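Local structure of ArCE4A (5LGC) at residues Phe56-Asn61 / Phe84-Ile89. The protein probably removes acetyl groups from N-acetylglucosamine units of chitin-like polysaccharides. Numbering follows the deposited sequence.
Sequences FVLGKN and FDHKDI. With NAG (2-acetamido-2-deoxy-beta-D-glucopyranose), chain B.
Phe84 packs against Gly59 and Lys60, where the loop after strand 78-81 of the NodB-type polysaccharide deacetylase fold meets the turn after strand 54-57. The tight part is the peptide linking Gly59 to Lys60: the ring packs against it, Phe84 CE1 3.5 Å from Gly59 C, with Lys60 N above one face, toward the rim. Having CG opposite the backbone N (chi1 -169°) swings the ring back to this turn, although its first side-chain bond leads away from it. Gly59 suits its place because a CB there would clash with Phe84 CD1. Lys60 N also donates a fairly straight hydrogen bond to Phe84 O (3.0 Å). Lys60 CB adds a CH-pi contact over the ring face, 4.1 Å from the Phe84 centroid. Losing the ring to an alanine would probably leave the Gly59-Lys60 peptide uncovered and deprive Trp103 of its edge-to-face partner. The solvent side is looser: Lys60 CD passes Asp85 CB at 4.2 Å and the chain carries its ammonium outward, as suits an exposed position. Deeper in, buried Leu58 brings CD2 to 3.7 Å from His86 CB, an apolar backing for a histidine in the family's HTxxH motif. The His86 ring meets the bound sugar edge-on, NE2 donating to NAG O7 at 2.5 Å.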
loop_
_atom_site.group_PDB
_atom_site.type_symbol
_atom_site.label_atom_id
_atom_site.label_comp_id
_atom_site.label_asym_id
_atom_site.label_seq_id
_atom_site.Cartn_x
_atom_site.Cartn_y
_atom_site.Cartn_z
ATOM N N PHE A 56 -1.022 2.308 1.945
ATOM C CA PHE A 56 -2.035 3.205 1.412
ATOM C C PHE A 56 -2.949 3.625 2.548
ATOM O O PHE A 56 -3.856 2.890 2.943
ATOM C CB PHE A 56 -2.813 2.542 0.277
ATOM C CG PHE A 56 -1.982 2.304 -0.948
ATOM C CD1 PHE A 56 -1.872 3.278 -1.926
ATOM C CD2 PHE A 56 -1.291 1.119 -1.111
ATOM C CE1 PHE A 56 -1.103 3.066 -3.054
ATOM C CE2 PHE A 56 -0.515 0.901 -2.235
ATOM C CZ PHE A 56 -0.420 1.875 -3.206
ATOM N N VAL A 57 -2.687 4.815 3.078
ATOM C CA VAL A 57 -3.344 5.265 4.292
ATOM C C VAL A 57 -4.619 6.054 4.027
ATOM O O VAL A 57 -4.744 6.770 3.032
ATOM C CB VAL A 57 -2.397 6.123 5.149
ATOM C CG1 VAL A 57 -1.229 5.281 5.638
ATOM C CG2 VAL A 57 -1.896 7.323 4.362
ATOM N N LEU A 58 -5.567 5.887 4.937
ATOM C CA LEU A 58 -6.797 6.660 4.949
ATOM C C LEU A 58 -6.561 8.025 5.576
ATOM O O LEU A 58 -6.069 8.111 6.700
ATOM C CB LEU A 58 -7.882 5.928 5.734
ATOM C CG LEU A 58 -8.751 4.847 5.103
ATOM C CD1 LEU A 58 -9.901 4.552 6.052
ATOM C CD2 LEU A 58 -9.268 5.274 3.737
ATOM N N GLY A 59 -6.934 9.084 4.862
ATOM C CA GLY A 59 -6.763 10.439 5.356
ATOM C C GLY A 59 -7.291 10.654 6.765
ATOM O O GLY A 59 -6.637 11.293 7.588
ATOM N N LYS A 60 -8.463 10.096 7.057
ATOM C CA LYS A 60 -9.114 10.330 8.342
ATOM C C LYS A 60 -8.394 9.657 9.512
ATOM O O LYS A 60 -8.465 10.136 10.642
ATOM C CB LYS A 60 -10.570 9.860 8.295
ATOM C CG LYS A 60 -10.737 8.366 8.083
ATOM C CD LYS A 60 -12.195 7.958 8.223
ATOM C CE LYS A 60 -12.362 6.890 9.292
ATOM N NZ LYS A 60 -13.792 6.579 9.569
ATOM N N ASN A 61 -7.705 8.551 9.249
ATOM C CA ASN A 61 -6.952 7.866 10.298
ATOM C C ASN A 61 -5.603 8.524 10.561
ATOM O O ASN A 61 -5.061 8.441 11.664
ATOM C CB ASN A 61 -6.731 6.397 9.938
ATOM C CG ASN A 61 -8.003 5.583 9.991
ATOM O OD1 ASN A 61 -8.991 5.991 10.599
ATOM N ND2 ASN A 61 -7.979 4.412 9.361
ATOM N N PHE A 84 -9.645 9.894 1.603
ATOM C CA PHE A 84 -9.838 10.364 2.965
ATOM C C PHE A 84 -10.682 9.422 3.810
ATOM O O PHE A 84 -10.294 9.071 4.916
ATOM C CB PHE A 84 -10.465 11.755 2.974
ATOM C CG PHE A 84 -10.449 12.400 4.327
ATOM C CD1 PHE A 84 -9.270 12.906 4.852
ATOM C CD2 PHE A 84 -11.600 12.478 5.084
ATOM C CE1 PHE A 84 -9.242 13.486 6.105
ATOM C CE2 PHE A 84 -11.581 13.058 6.337
ATOM C CZ PHE A 84 -10.402 13.562 6.849
ATOM N N ASP A 85 -11.834 9.011 3.298
ATOM C CA ASP A 85 -12.733 8.182 4.087
ATOM C C ASP A 85 -13.190 6.927 3.352
ATOM O O ASP A 85 -14.289 6.427 3.604
ATOM C CB ASP A 85 -13.949 8.998 4.514
ATOM C CG ASP A 85 -14.573 9.739 3.358
ATOM O OD1 ASP A 85 -14.476 9.237 2.220
ATOM O OD2 ASP A 85 -15.148 10.824 3.579
ATOM N N HIS A 86 -12.362 6.442 2.431
ATOM C CA HIS A 86 -12.604 5.158 1.777
ATOM C C HIS A 86 -13.900 5.130 0.952
ATOM O O HIS A 86 -14.591 4.108 0.893
ATOM C CB HIS A 86 -12.633 4.057 2.838
ATOM C CG HIS A 86 -12.408 2.683 2.298
ATOM N ND1 HIS A 86 -13.177 1.604 2.676
ATOM C CD2 HIS A 86 -11.491 2.206 1.425
ATOM C CE1 HIS A 86 -12.749 0.523 2.049
ATOM N NE2 HIS A 86 -11.726 0.860 1.284
ATOM N N LYS A 87 -14.236 6.242 0.309
ATOM C CA LYS A 87 -15.455 6.283 -0.495
ATOM C C LYS A 87 -15.209 5.814 -1.932
ATOM O O LYS A 87 -14.090 5.893 -2.441
ATOM C CB LYS A 87 -16.057 7.691 -0.490
ATOM C CG LYS A 87 -16.941 7.982 0.724
ATOM C CD LYS A 87 -17.586 9.354 0.637
ATOM C CE LYS A 87 -18.596 9.574 1.754
ATOM N NZ LYS A 87 -17.951 9.817 3.069
ATOM N N ASP A 88 -16.260 5.303 -2.569
ATOM C CA ASP A 88 -16.197 4.891 -3.968
ATOM C C ASP A 88 -16.154 6.153 -4.822
ATOM O O ASP A 88 -17.131 6.901 -4.891
ATOM C CB ASP A 88 -17.403 4.008 -4.318
ATOM C CG ASP A 88 -17.395 3.499 -5.765
ATOM O OD1 ASP A 88 -16.672 4.042 -6.629
ATOM O OD2 ASP A 88 -18.152 2.546 -6.038
ATOM N N ILE A 89 -15.019 6.384 -5.476
ATOM C CA ILE A 89 -14.809 7.630 -6.204
ATOM C C ILE A 89 -15.717 7.753 -7.423
ATOM O O ILE A 89 -15.958 8.857 -7.907
ATOM C CB ILE A 89 -13.340 7.782 -6.669
ATOM C CG1 ILE A 89 -12.998 6.728 -7.724
ATOM C CG2 ILE A 89 -12.387 7.707 -5.483
ATOM C CD1 ILE A 89 -11.769 7.055 -8.533
HETATM C C1 NAG B . -12.277 -4.037 0.070
HETATM C C2 NAG B . -11.739 -2.741 0.437
HETATM C C3 NAG B . -11.454 -2.839 1.949
HETATM C C4 NAG B . -12.795 -2.956 2.609
HETATM C C5 NAG B . -13.470 -4.224 2.069
HETATM C C6 NAG B . -14.845 -4.357 2.731
HETATM C C7 NAG B . -9.794 -1.503 -0.521
HETATM C C8 NAG B . -8.494 -1.710 -1.292
HETATM N N2 NAG B . -10.461 -2.633 -0.282
HETATM O O3 NAG B . -10.767 -1.679 2.420
HETATM O O4 NAG B . -12.622 -3.105 4.027
HETATM O O5 NAG B . -13.622 -4.157 0.643
HETATM O O6 NAG B . -15.639 -3.204 2.430
HETATM O O7 NAG B . -10.257 -0.381 -0.347
#